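Local atomic coordinates of angiopoietin-related protein 6 (Homo sapiens, PDB entry 6Y43), a protein that is probably a secreted angiopoietin-like growth factor whose fibrinogen-like globe domain binds a calcium ion. Residues 156-169 with 172-184. Numbering follows the deposited sequence.
Sequences DSYSGNCALYQRGG and YHACAHSNLNGVW. With CA (calcium ion), chain B; EDO (1,2-ethanediol), chain D.
In the calcium-binding region of the fibrinogen-like globe, the Cys162–Cys175 disulfide (SG–SG 2.1 Å, chi3 -84°) ties helix 162-166 to the loop 172-184. Cys175 follows a cis peptide bond, and its SG lies obliquely by the Tyr158 ring, 3.5 Å from CD2. The Tyr172 ring packs against the helix: Cys162 CB sits over one face, 3.5 Å from CG, while Ala163 packs near CE2. With CG beside its own backbone N (chi1 -73°), the ring carries its hydroxyl just past the helix end, where OH accepts from Gly168 N at 3.0 Å and donates in the carbonyl plane to Asn179 OD1. A phenylalanine here would probably leave Gly168 N and Asn179 OD1 without their shared partner. The same Asn179 amide sends ND2 almost straight to Gln166 O (N-H...O 173°), and Asn181 ND2 reaches Gly169 O at 2.9 Å. In the calcium site, which resembles that of fibrinogen globes, Asp156 OD1, Tyr158 O, Gly160 O, two waters and Asp154 ligate the ion, with OD1 also accepting from Tyr158 N in an Asx turn. Asp156 OD2 takes Cys162 N, linking the site to the helix start, and Ser157 N bonds to His173 O at 2.9 Å.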
loop_
_atom_site.group_PDB
_atom_site.type_symbol
_atom_site.label_atom_id
_atom_site.label_comp_id
_atom_site.label_asym_id
_atom_site.label_seq_id
_atom_site.Cartn_x
_atom_site.Cartn_y
_atom_site.Cartn_z
ATOM N N ASP A 156 5.552 8.687 15.880
ATOM C CA ASP A 156 5.499 9.743 14.891
ATOM C C ASP A 156 6.230 10.983 15.412
ATOM O O ASP A 156 6.855 11.000 16.482
ATOM C CB ASP A 156 4.046 10.027 14.511
ATOM C CG ASP A 156 3.209 10.556 15.667
ATOM O OD1 ASP A 156 3.694 11.417 16.447
ATOM O OD2 ASP A 156 2.028 10.158 15.768
ATOM N N SER A 157 6.167 12.039 14.614
ATOM C CA SER A 157 6.844 13.293 14.927
ATOM C C SER A 157 5.869 14.374 15.368
ATOM O O SER A 157 6.189 15.560 15.308
ATOM C CB SER A 157 7.653 13.748 13.715
ATOM O OG SER A 157 8.703 12.823 13.456
ATOM N N TYR A 158 4.694 13.965 15.838
ATOM C CA TYR A 158 3.620 14.835 16.273
ATOM C C TYR A 158 3.521 14.852 17.795
ATOM O O TYR A 158 3.832 13.884 18.472
ATOM C CB TYR A 158 2.295 14.370 15.675
ATOM C CG TYR A 158 1.107 15.245 15.976
ATOM C CD1 TYR A 158 1.158 16.620 15.799
ATOM C CD2 TYR A 158 -0.076 14.677 16.426
ATOM C CE1 TYR A 158 0.050 17.416 16.067
ATOM C CE2 TYR A 158 -1.189 15.447 16.674
ATOM C CZ TYR A 158 -1.114 16.828 16.515
ATOM O OH TYR A 158 -2.227 17.584 16.785
ATOM N N SER A 159 3.106 15.998 18.328
ATOM C CA SER A 159 2.946 16.161 19.771
ATOM C C SER A 159 1.950 15.176 20.329
ATOM O O SER A 159 2.064 14.755 21.471
ATOM C CB SER A 159 2.466 17.583 20.133
ATOM O OG SER A 159 2.984 18.598 19.324
ATOM N N GLY A 160 0.951 14.846 19.555
ATOM C CA GLY A 160 -0.037 13.864 19.932
ATOM C C GLY A 160 0.111 12.606 19.170
ATOM O O GLY A 160 1.188 12.318 18.658
ATOM N N ASN A 161 -0.921 11.848 19.087
ATOM C CA ASN A 161 -0.907 10.484 18.543
ATOM C C ASN A 161 -1.614 10.492 17.186
ATOM O O ASN A 161 -2.844 10.415 17.107
ATOM C CB ASN A 161 -1.585 9.525 19.524
ATOM C CG ASN A 161 -1.446 8.066 19.102
ATOM O OD1 ASN A 161 -1.328 7.735 17.912
ATOM N ND2 ASN A 161 -1.516 7.182 20.070
ATOM N N CYS A 162 -0.829 10.551 16.106
ATOM C CA CYS A 162 -1.436 10.679 14.784
ATOM C C CYS A 162 -2.415 9.546 14.489
ATOM O O CYS A 162 -3.509 9.781 13.960
ATOM C CB CYS A 162 -0.362 10.710 13.701
ATOM S SG CYS A 162 0.640 12.172 13.713
ATOM N N ALA A 163 -2.039 8.309 14.825
ATOM C CA ALA A 163 -2.889 7.157 14.527
ATOM C C ALA A 163 -4.228 7.235 15.253
ATOM O O ALA A 163 -5.249 6.750 14.747
ATOM C CB ALA A 163 -2.155 5.878 14.927
ATOM N N LEU A 164 -4.227 7.781 16.472
ATOM C CA LEU A 164 -5.462 7.935 17.236
ATOM C C LEU A 164 -6.455 8.810 16.493
ATOM O O LEU A 164 -7.668 8.563 16.530
ATOM C CB LEU A 164 -5.147 8.551 18.602
ATOM C CG LEU A 164 -6.295 8.819 19.577
ATOM C CD1 LEU A 164 -6.924 7.523 20.023
ATOM C CD2 LEU A 164 -5.773 9.605 20.775
ATOM N N TYR A 165 -5.961 9.851 15.831
ATOM C CA TYR A 165 -6.850 10.776 15.147
ATOM C C TYR A 165 -7.077 10.402 13.692
ATOM O O TYR A 165 -8.181 10.611 13.183
ATOM C CB TYR A 165 -6.294 12.199 15.208
ATOM C CG TYR A 165 -6.008 12.688 16.616
ATOM C CD1 TYR A 165 -7.033 12.896 17.522
ATOM C CD2 TYR A 165 -4.713 12.922 17.023
ATOM C CE1 TYR A 165 -6.765 13.340 18.814
ATOM C CE2 TYR A 165 -4.432 13.366 18.313
ATOM C CZ TYR A 165 -5.462 13.566 19.198
ATOM O OH TYR A 165 -5.173 14.003 20.473
ATOM N N GLN A 166 -6.059 9.888 12.994
ATOM C CA GLN A 166 -6.215 9.598 11.569
ATOM C C GLN A 166 -6.508 8.135 11.287
ATOM O O GLN A 166 -6.873 7.807 10.155
ATOM C CB GLN A 166 -4.974 10.045 10.813
ATOM C CG GLN A 166 -4.774 11.541 10.924
ATOM C CD GLN A 166 -3.878 12.061 9.852
ATOM O OE1 GLN A 166 -4.310 12.755 8.941
ATOM N NE2 GLN A 166 -2.601 11.727 9.956
ATOM N N ARG A 167 -6.403 7.264 12.299
ATOM C CA ARG A 167 -7.029 5.943 12.397
ATOM C C ARG A 167 -6.361 4.859 11.566
ATOM O O ARG A 167 -6.909 3.772 11.466
ATOM C CB ARG A 167 -8.518 5.994 12.026
ATOM C CG ARG A 167 -9.306 7.142 12.628
ATOM C CD ARG A 167 -9.283 7.145 14.142
ATOM N NE ARG A 167 -9.964 5.983 14.682
ATOM C CZ ARG A 167 -10.176 5.758 15.975
ATOM N NH1 ARG A 167 -9.747 6.621 16.890
ATOM N NH2 ARG A 167 -10.813 4.651 16.352
ATOM N N GLY A 168 -5.178 5.093 10.999
ATOM C CA GLY A 168 -4.467 4.067 10.273
ATOM C C GLY A 168 -3.252 3.587 11.043
ATOM O O GLY A 168 -2.865 4.107 12.082
ATOM N N GLY A 169 -2.665 2.489 10.517
ATOM C CA GLY A 169 -1.257 2.218 10.736
ATOM C C GLY A 169 -0.503 2.858 9.583
ATOM O O GLY A 169 -0.880 2.695 8.421
ATOM N N TYR A 172 3.508 7.758 10.006
ATOM C CA TYR A 172 3.061 9.113 10.303
ATOM C C TYR A 172 4.238 10.033 10.618
ATOM O O TYR A 172 5.221 9.642 11.260
ATOM C CB TYR A 172 2.044 9.114 11.460
ATOM C CG TYR A 172 0.657 8.573 11.093
ATOM C CD1 TYR A 172 -0.142 9.201 10.144
ATOM C CD2 TYR A 172 0.144 7.445 11.722
ATOM C CE1 TYR A 172 -1.385 8.703 9.814
ATOM C CE2 TYR A 172 -1.097 6.950 11.401
ATOM C CZ TYR A 172 -1.882 7.607 10.449
ATOM O OH TYR A 172 -3.135 7.093 10.129
ATOM N N HIS A 173 4.095 11.289 10.159
ATOM C CA HIS A 173 5.041 12.370 10.383
ATOM C C HIS A 173 4.379 13.300 11.364
ATOM O O HIS A 173 4.311 12.986 12.574
ATOM C CB HIS A 173 5.380 13.034 9.038
ATOM C CG HIS A 173 6.504 14.024 9.105
ATOM N ND1 HIS A 173 7.358 14.236 8.045
ATOM C CD2 HIS A 173 6.900 14.872 10.084
ATOM C CE1 HIS A 173 8.246 15.164 8.375
ATOM N NE2 HIS A 173 7.986 15.568 9.607
ATOM N N ALA A 174 3.806 14.428 10.931
ATOM C CA ALA A 174 3.117 15.357 11.830
ATOM C C ALA A 174 1.989 16.129 11.134
ATOM O O ALA A 174 2.007 17.363 11.055
ATOM C CB ALA A 174 4.127 16.333 12.435
ATOM N N CYS A 175 0.944 15.436 10.636
ATOM C CA CYS A 175 0.812 13.984 10.734
ATOM C C CYS A 175 0.970 13.288 9.399
ATOM O O CYS A 175 1.626 12.234 9.304
ATOM C CB CYS A 175 -0.554 13.579 11.283
ATOM S SG CYS A 175 -0.615 13.685 13.084
ATOM N N ALA A 176 0.343 13.842 8.350
ATOM C CA ALA A 176 0.399 13.127 7.083
ATOM C C ALA A 176 0.020 13.965 5.871
ATOM O O ALA A 176 -0.941 14.743 5.887
ATOM C CB ALA A 176 -0.507 11.884 7.100
ATOM N N HIS A 177 0.755 13.708 4.802
ATOM C CA HIS A 177 0.338 14.090 3.462
ATOM C C HIS A 177 -0.533 13.025 2.800
ATOM O O HIS A 177 -1.263 13.344 1.863
ATOM C CB HIS A 177 1.572 14.376 2.614
ATOM C CG HIS A 177 2.244 15.667 2.967
ATOM N ND1 HIS A 177 3.321 16.161 2.272
ATOM C CD2 HIS A 177 2.014 16.540 3.979
ATOM C CE1 HIS A 177 3.707 17.303 2.817
ATOM N NE2 HIS A 177 2.923 17.556 3.850
ATOM N N SER A 178 -0.463 11.774 3.252
ATOM C CA SER A 178 -1.298 10.706 2.728
ATOM C C SER A 178 -1.737 9.831 3.890
ATOM O O SER A 178 -1.019 9.702 4.879
ATOM C CB SER A 178 -0.553 9.873 1.686
ATOM O OG SER A 178 0.722 9.467 2.104
ATOM N N ASN A 179 -2.932 9.246 3.786
ATOM C CA ASN A 179 -3.477 8.475 4.898
ATOM C C ASN A 179 -4.256 7.297 4.330
ATOM O O ASN A 179 -5.429 7.097 4.622
ATOM C CB ASN A 179 -4.361 9.356 5.777
ATOM C CG ASN A 179 -4.775 8.691 7.075
ATOM O OD1 ASN A 179 -3.967 8.047 7.738
ATOM N ND2 ASN A 179 -6.046 8.868 7.450
ATOM N N LEU A 180 -3.571 6.481 3.534
ATOM C CA LEU A 180 -4.297 5.477 2.766
ATOM C C LEU A 180 -4.841 4.360 3.636
ATOM O O LEU A 180 -5.741 3.645 3.187
ATOM C CB LEU A 180 -3.424 4.896 1.661
ATOM C CG LEU A 180 -2.920 5.909 0.621
ATOM C CD1 LEU A 180 -2.191 5.188 -0.476
ATOM C CD2 LEU A 180 -4.053 6.780 0.080
ATOM N N ASN A 181 -4.354 4.201 4.871
ATOM C CA ASN A 181 -4.912 3.215 5.784
ATOM C C ASN A 181 -5.944 3.811 6.738
ATOM O O ASN A 181 -6.276 3.188 7.747
ATOM C CB ASN A 181 -3.801 2.515 6.559
ATOM C CG ASN A 181 -3.001 1.571 5.695
ATOM O OD1 ASN A 181 -3.455 1.140 4.622
ATOM N ND2 ASN A 181 -1.818 1.221 6.158
ATOM N N GLY A 182 -6.472 4.988 6.416
ATOM C CA GLY A 182 -7.417 5.669 7.270
ATOM C C GLY A 182 -8.824 5.152 7.098
ATOM O O GLY A 182 -9.063 4.012 6.691
ATOM N N VAL A 183 -9.767 6.000 7.470
ATOM C CA VAL A 183 -11.176 5.642 7.439
ATOM C C VAL A 183 -11.695 5.772 6.013
ATOM O O VAL A 183 -11.660 6.862 5.440
ATOM C CB VAL A 183 -11.986 6.543 8.375
ATOM C CG1 VAL A 183 -13.449 6.104 8.347
ATOM C CG2 VAL A 183 -11.424 6.532 9.771
ATOM N N TRP A 184 -12.185 4.670 5.445
ATOM C CA TRP A 184 -12.872 4.707 4.152
ATOM C C TRP A 184 -14.296 5.200 4.384
ATOM O O TRP A 184 -15.116 4.504 4.993
ATOM C CB TRP A 184 -12.863 3.332 3.488
ATOM C CG TRP A 184 -13.385 3.331 2.061
ATOM C CD1 TRP A 184 -12.665 3.538 0.924
ATOM C CD2 TRP A 184 -14.735 3.134 1.648
ATOM N NE1 TRP A 184 -13.482 3.474 -0.176
ATOM C CE2 TRP A 184 -14.764 3.235 0.237
ATOM C CE3 TRP A 184 -15.925 2.887 2.329
ATOM C CZ2 TRP A 184 -15.941 3.065 -0.511
ATOM C CZ3 TRP A 184 -17.093 2.735 1.592
ATOM C CH2 TRP A 184 -17.094 2.838 0.192
HETATM CA CA CA B . 3.316 11.465 18.712
HETATM C C1 EDO D . -4.293 1.718 14.125
HETATM O O1 EDO D . -3.208 2.592 14.451
HETATM C C2 EDO D . -4.861 1.120 15.416
HETATM O O2 EDO D . -3.826 0.352 16.054
HETATM O O HOH W 1 5.715 11.393 18.843
HETATM O O HOH W 2 3.446 12.098 21.062
HETATM O O HOH W 3 -8.648 3.038 9.504
#